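Local structure of alpha-amylase (Eisenia fetida, 6M4K) at residues Gly123-Asp137 with Arg169-Glu182. The protein probably catalyses the endohydrolysis of (1->4)-alpha-D-glucosidic linkages in starch-like polysaccharides, as a calcium-containing, cold-active alpha-amylase of glycoside hydrolase family 13. Residues are numbered along the deposited sequence; the frame is centred on the assembly and turned at random.
Sequences GDSLQYPGVPYGPND and RDLDGSANYVRDVE. With CA (calcium ion), chain B; SO4 (sulfate ion), chain H.
In the insertion after the third strand of the TIM barrel, domain B of family 13 amylases, the loop Gly123-Asp137 packs on the chain leading into barrel helix 176-192 and on that helix's start, with Tyr133 between Val131 and Leu171. Leu171 CD2 makes a CH-pi contact 3.8 Å from the Tyr133 ring centroid and 15° off its normal; Val131 CG1 covers the opposite face. The same Val131 CG1 meets Val181 CG1 at 3.6 Å. Tyr133 OH is hydrogen-bonded to Tyr72 OH, so the buried phenol is satisfied. Replacing Tyr133 by alanine is likely to open a gap between Val131, Leu171 and the helix and to leave Tyr72 OH without this partner.

Tyr177, with CG anti to the backbone N (chi1 177°), reaches from the first turn of the helix, and its OH donates in the carbonyl plane to Pro132 O at 2.7 Å, the carbonyl of a proline that follows a cis peptide bond. At Asp137, the backbone O takes a nearly straight bond from Asp172 N (2.8 Å, 173°), while OD2 accepts from Gly134 N on its anti side, fixing the carboxylate beside the Tyr177 ring.

This pairing adjoins the calcium site: Asp170 grips the ion through both oxygens, with Asn105 OD1, the carbonyl oxygens of Arg161 and His204, and three waters completing the site. Next to Asp170, Arg169 sends NE to Gly123 O (2.8 Å); NH2 adds a long salt bridge to Asp124 OD1, which also accepts from Gly111 N.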
loop_
_atom_site.group_PDB
_atom_site.type_symbol
_atom_site.label_atom_id
_atom_site.label_comp_id
_atom_site.label_asym_id
_atom_site.label_seq_id
_atom_site.Cartn_x
_atom_site.Cartn_y
_atom_site.Cartn_z
ATOM N N GLY A 123 9.183 24.055 15.286
ATOM C CA GLY A 123 9.465 24.283 13.886
ATOM C C GLY A 123 9.857 25.702 13.561
ATOM O O GLY A 123 10.301 25.965 12.441
ATOM N N ASP A 124 9.686 26.628 14.510
ATOM C CA ASP A 124 10.101 28.007 14.282
ATOM C C ASP A 124 11.583 28.200 14.580
ATOM O O ASP A 124 12.269 28.951 13.876
ATOM C CB ASP A 124 9.258 28.957 15.132
ATOM C CG ASP A 124 7.768 28.848 14.838
ATOM O OD1 ASP A 124 7.398 28.422 13.725
ATOM O OD2 ASP A 124 6.958 29.214 15.713
ATOM N N SER A 125 12.095 27.547 15.619
ATOM C CA SER A 125 13.514 27.605 15.933
ATOM C C SER A 125 14.272 26.391 15.420
ATOM O O SER A 125 15.499 26.350 15.549
ATOM C CB SER A 125 13.730 27.757 17.443
ATOM O OG SER A 125 13.197 26.639 18.130
ATOM N N LEU A 126 13.566 25.412 14.824
ATOM C CA LEU A 126 14.184 24.183 14.312
ATOM C C LEU A 126 14.890 23.403 15.418
ATOM O O LEU A 126 15.978 22.861 15.219
ATOM C CB LEU A 126 15.129 24.456 13.138
ATOM C CG LEU A 126 14.592 24.420 11.711
ATOM C CD1 LEU A 126 13.250 25.101 11.618
ATOM C CD2 LEU A 126 15.583 25.078 10.770
ATOM N N GLN A 127 14.271 23.341 16.592
ATOM C CA GLN A 127 14.838 22.639 17.737
ATOM C C GLN A 127 14.029 21.381 18.025
ATOM O O GLN A 127 12.820 21.458 18.296
ATOM C CB GLN A 127 14.906 23.556 18.960
ATOM C CG GLN A 127 15.834 24.748 18.708
ATOM C CD GLN A 127 16.076 25.582 19.950
ATOM O OE1 GLN A 127 15.637 25.234 21.050
ATOM N NE2 GLN A 127 16.785 26.692 19.782
ATOM N N TYR A 128 14.702 20.225 17.959
ATOM C CA TYR A 128 14.090 18.920 18.214
ATOM C C TYR A 128 14.989 18.218 19.216
ATOM O O TYR A 128 15.817 17.375 18.845
ATOM C CB TYR A 128 13.924 18.131 16.913
ATOM C CG TYR A 128 13.028 18.851 15.947
ATOM C CD1 TYR A 128 13.536 19.823 15.092
ATOM C CD2 TYR A 128 11.659 18.596 15.917
ATOM C CE1 TYR A 128 12.726 20.511 14.228
ATOM C CE2 TYR A 128 10.833 19.279 15.048
ATOM C CZ TYR A 128 11.371 20.241 14.208
ATOM O OH TYR A 128 10.569 20.921 13.319
ATOM N N PRO A 129 14.871 18.565 20.503
ATOM C CA PRO A 129 15.830 18.060 21.498
ATOM C C PRO A 129 15.764 16.562 21.731
ATOM O O PRO A 129 16.701 16.013 22.323
ATOM C CB PRO A 129 15.460 18.836 22.770
ATOM C CG PRO A 129 14.766 20.067 22.277
ATOM C CD PRO A 129 14.007 19.622 21.056
ATOM N N GLY A 130 14.708 15.881 21.285
ATOM C CA GLY A 130 14.641 14.440 21.445
ATOM C C GLY A 130 15.501 13.659 20.481
ATOM O O GLY A 130 15.657 12.446 20.666
ATOM N N VAL A 131 16.071 14.321 19.478
ATOM C CA VAL A 131 16.908 13.645 18.487
ATOM C C VAL A 131 18.393 13.570 18.904
ATOM O O VAL A 131 18.907 12.467 19.084
ATOM C CB VAL A 131 16.661 14.184 17.057
ATOM C CG1 VAL A 131 17.629 13.558 16.082
ATOM C CG2 VAL A 131 15.216 13.939 16.631
ATOM N N PRO A 132 19.085 14.719 19.082
ATOM C CA PRO A 132 18.703 16.118 18.860
ATOM C C PRO A 132 19.023 16.608 17.438
ATOM O O PRO A 132 20.032 16.195 16.836
ATOM C CB PRO A 132 19.571 16.867 19.875
ATOM C CG PRO A 132 20.842 16.075 19.894
ATOM C CD PRO A 132 20.419 14.623 19.718
ATOM N N TYR A 133 18.168 17.493 16.922
ATOM C CA TYR A 133 18.434 18.263 15.717
ATOM C C TYR A 133 18.308 19.744 16.043
ATOM O O TYR A 133 17.475 20.133 16.871
ATOM C CB TYR A 133 17.383 18.001 14.638
ATOM C CG TYR A 133 17.428 16.687 13.872
ATOM C CD1 TYR A 133 18.622 16.154 13.397
ATOM C CD2 TYR A 133 16.239 16.023 13.564
ATOM C CE1 TYR A 133 18.633 14.968 12.655
ATOM C CE2 TYR A 133 16.236 14.846 12.824
ATOM C CZ TYR A 133 17.437 14.333 12.374
ATOM O OH TYR A 133 17.449 13.171 11.631
ATOM N N GLY A 134 19.108 20.563 15.351
ATOM C CA GLY A 134 18.983 22.005 15.366
ATOM C C GLY A 134 19.033 22.550 13.951
ATOM O O GLY A 134 19.036 21.784 12.986
ATOM N N PRO A 135 19.087 23.880 13.798
ATOM C CA PRO A 135 19.049 24.489 12.456
ATOM C C PRO A 135 20.091 23.981 11.479
ATOM O O PRO A 135 19.799 23.929 10.277
ATOM C CB PRO A 135 19.241 25.986 12.755
ATOM C CG PRO A 135 18.612 26.151 14.094
ATOM C CD PRO A 135 18.958 24.891 14.863
ATOM N N ASN A 136 21.291 23.605 11.942
ATOM C CA ASN A 136 22.329 23.142 11.023
ATOM C C ASN A 136 21.957 21.832 10.352
ATOM O O ASN A 136 22.590 21.449 9.363
ATOM C CB ASN A 136 23.664 22.949 11.750
ATOM C CG ASN A 136 24.243 24.245 12.263
ATOM O OD1 ASN A 136 24.035 25.299 11.676
ATOM N ND2 ASN A 136 24.964 24.173 13.377
ATOM N N ASP A 137 20.956 21.137 10.874
ATOM C CA ASP A 137 20.541 19.852 10.339
ATOM C C ASP A 137 19.451 19.965 9.289
ATOM O O ASP A 137 19.001 18.933 8.779
ATOM C CB ASP A 137 20.091 18.955 11.492
ATOM C CG ASP A 137 21.191 18.761 12.506
ATOM O OD1 ASP A 137 22.320 18.428 12.071
ATOM O OD2 ASP A 137 20.950 18.963 13.710
ATOM N N ARG A 169 9.501 21.166 7.831
ATOM C CA ARG A 169 10.903 21.559 7.913
ATOM C C ARG A 169 11.786 20.451 7.346
ATOM O O ARG A 169 11.722 19.296 7.777
ATOM C CB ARG A 169 11.276 21.903 9.357
ATOM C CG ARG A 169 10.397 22.995 10.029
ATOM C CD ARG A 169 9.983 24.123 9.099
ATOM N NE ARG A 169 9.573 25.339 9.811
ATOM C CZ ARG A 169 8.556 26.114 9.452
ATOM N NH1 ARG A 169 7.791 25.807 8.410
ATOM N NH2 ARG A 169 8.295 27.216 10.145
ATOM N N ASP A 170 12.614 20.811 6.379
ATOM C CA ASP A 170 13.216 19.842 5.473
ATOM C C ASP A 170 14.616 19.478 5.948
ATOM O O ASP A 170 15.499 20.341 6.001
ATOM C CB ASP A 170 13.264 20.428 4.066
ATOM C CG ASP A 170 13.473 19.368 3.018
ATOM O OD1 ASP A 170 12.546 18.545 2.827
ATOM O OD2 ASP A 170 14.543 19.334 2.372
ATOM N N LEU A 171 14.831 18.207 6.274
ATOM C CA LEU A 171 16.126 17.783 6.794
ATOM C C LEU A 171 17.201 17.812 5.713
ATOM O O LEU A 171 16.942 17.563 4.535
ATOM C CB LEU A 171 16.032 16.385 7.405
ATOM C CG LEU A 171 15.367 16.357 8.783
ATOM C CD1 LEU A 171 14.935 14.932 9.145
ATOM C CD2 LEU A 171 16.292 16.955 9.846
ATOM N N ASP A 172 18.431 18.112 6.131
ATOM C CA ASP A 172 19.575 18.088 5.220
ATOM C C ASP A 172 20.110 16.662 5.157
ATOM O O ASP A 172 20.993 16.264 5.916
ATOM C CB ASP A 172 20.643 19.085 5.656
ATOM C CG ASP A 172 21.835 19.096 4.725
ATOM O OD1 ASP A 172 21.753 18.457 3.655
ATOM O OD2 ASP A 172 22.843 19.760 5.053
ATOM N N GLY A 173 19.569 15.881 4.219
ATOM C CA GLY A 173 19.986 14.504 4.059
ATOM C C GLY A 173 21.402 14.319 3.553
ATOM O O GLY A 173 21.877 13.178 3.519
ATOM N N SER A 174 22.075 15.404 3.156
ATOM C CA SER A 174 23.479 15.309 2.769
ATOM C C SER A 174 24.417 15.350 3.968
ATOM O O SER A 174 25.606 15.036 3.820
ATOM C CB SER A 174 23.844 16.438 1.800
ATOM O OG SER A 174 24.037 17.661 2.487
ATOM N N ALA A 175 23.914 15.723 5.141
ATOM C CA ALA A 175 24.750 15.872 6.325
ATOM C C ALA A 175 25.056 14.516 6.948
ATOM O O ALA A 175 24.157 13.687 7.138
ATOM C CB ALA A 175 24.053 16.765 7.348
ATOM N N ASN A 176 26.332 14.298 7.283
ATOM C CA ASN A 176 26.727 13.038 7.902
ATOM C C ASN A 176 25.930 12.770 9.171
ATOM O O ASN A 176 25.549 11.626 9.442
ATOM C CB ASN A 176 28.227 13.046 8.208
ATOM C CG ASN A 176 29.075 12.854 6.968
ATOM O OD1 ASN A 176 28.571 12.495 5.905
ATOM N ND2 ASN A 176 30.376 13.079 7.103
ATOM N N TYR A 177 25.676 13.808 9.968
ATOM C CA TYR A 177 24.960 13.605 11.219
ATOM C C TYR A 177 23.527 13.142 10.978
ATOM O O TYR A 177 23.054 12.212 11.640
ATOM C CB TYR A 177 24.984 14.891 12.038
ATOM C CG TYR A 177 24.208 14.781 13.318
ATOM C CD1 TYR A 177 24.721 14.093 14.401
ATOM C CD2 TYR A 177 22.950 15.353 13.440
ATOM C CE1 TYR A 177 24.013 13.984 15.573
ATOM C CE2 TYR A 177 22.232 15.244 14.605
ATOM C CZ TYR A 177 22.769 14.561 15.671
ATOM O OH TYR A 177 22.063 14.452 16.850
ATOM N N VAL A 178 22.828 13.768 10.030
ATOM C CA VAL A 178 21.458 13.359 9.720
ATOM C C VAL A 178 21.436 11.922 9.219
ATOM O O VAL A 178 20.605 11.110 9.647
ATOM C CB VAL A 178 20.815 14.344 8.726
ATOM C CG1 VAL A 178 19.466 13.817 8.249
ATOM C CG2 VAL A 178 20.646 15.718 9.380
ATOM N N ARG A 179 22.373 11.574 8.336
ATOM C CA ARG A 179 22.443 10.205 7.829
ATOM C C ARG A 179 22.677 9.209 8.954
ATOM O O ARG A 179 22.062 8.134 8.980
ATOM C CB ARG A 179 23.552 10.086 6.784
ATOM C CG ARG A 179 23.310 10.938 5.570
ATOM C CD ARG A 179 24.549 11.028 4.692
ATOM N NE ARG A 179 24.250 11.632 3.400
ATOM C CZ ARG A 179 25.120 11.694 2.397
ATOM N NH1 ARG A 179 26.339 11.190 2.551
ATOM N NH2 ARG A 179 24.767 12.246 1.245
ATOM N N ASP A 180 23.566 9.549 9.895
ATOM C CA ASP A 180 23.856 8.654 11.009
ATOM C C ASP A 180 22.640 8.490 11.913
ATOM O O ASP A 180 22.336 7.380 12.364
ATOM C CB ASP A 180 25.027 9.204 11.831
ATOM C CG ASP A 180 26.370 9.042 11.139
ATOM O OD1 ASP A 180 26.470 8.294 10.144
ATOM O OD2 ASP A 180 27.342 9.663 11.622
ATOM N N VAL A 181 21.962 9.597 12.217
ATOM C CA VAL A 181 20.804 9.561 13.107
ATOM C C VAL A 181 19.675 8.743 12.495
ATOM O O VAL A 181 19.038 7.921 13.174
ATOM C CB VAL A 181 20.354 10.997 13.428
ATOM C CG1 VAL A 181 18.943 11.003 13.967
ATOM C CG2 VAL A 181 21.319 11.633 14.430
ATOM N N GLU A 182 19.402 8.958 11.211
ATOM C CA GLU A 182 18.299 8.247 10.576
ATOM C C GLU A 182 18.618 6.766 10.419
ATOM O O GLU A 182 17.743 5.912 10.618
ATOM C CB GLU A 182 17.929 8.926 9.260
ATOM C CG GLU A 182 17.346 10.318 9.522
ATOM C CD GLU A 182 16.748 10.984 8.315
ATOM O OE1 GLU A 182 17.273 10.784 7.209
ATOM O OE2 GLU A 182 15.747 11.726 8.495
HETATM CA CA CA B . 13.869 17.216 1.171
HETATM S S SO4 H . 27.863 11.800 -0.765
HETATM O O1 SO4 H . 28.972 12.351 -1.539
HETATM O O2 SO4 H . 27.220 10.732 -1.524
HETATM O O3 SO4 H . 26.897 12.857 -0.492
HETATM O O4 SO4 H . 28.368 11.265 0.499
HETATM O O HOH W 1 14.940 16.353 3.250
HETATM O O HOH W 2 11.965 18.510 0.028
HETATM O O HOH W 3 16.278 16.691 0.669
#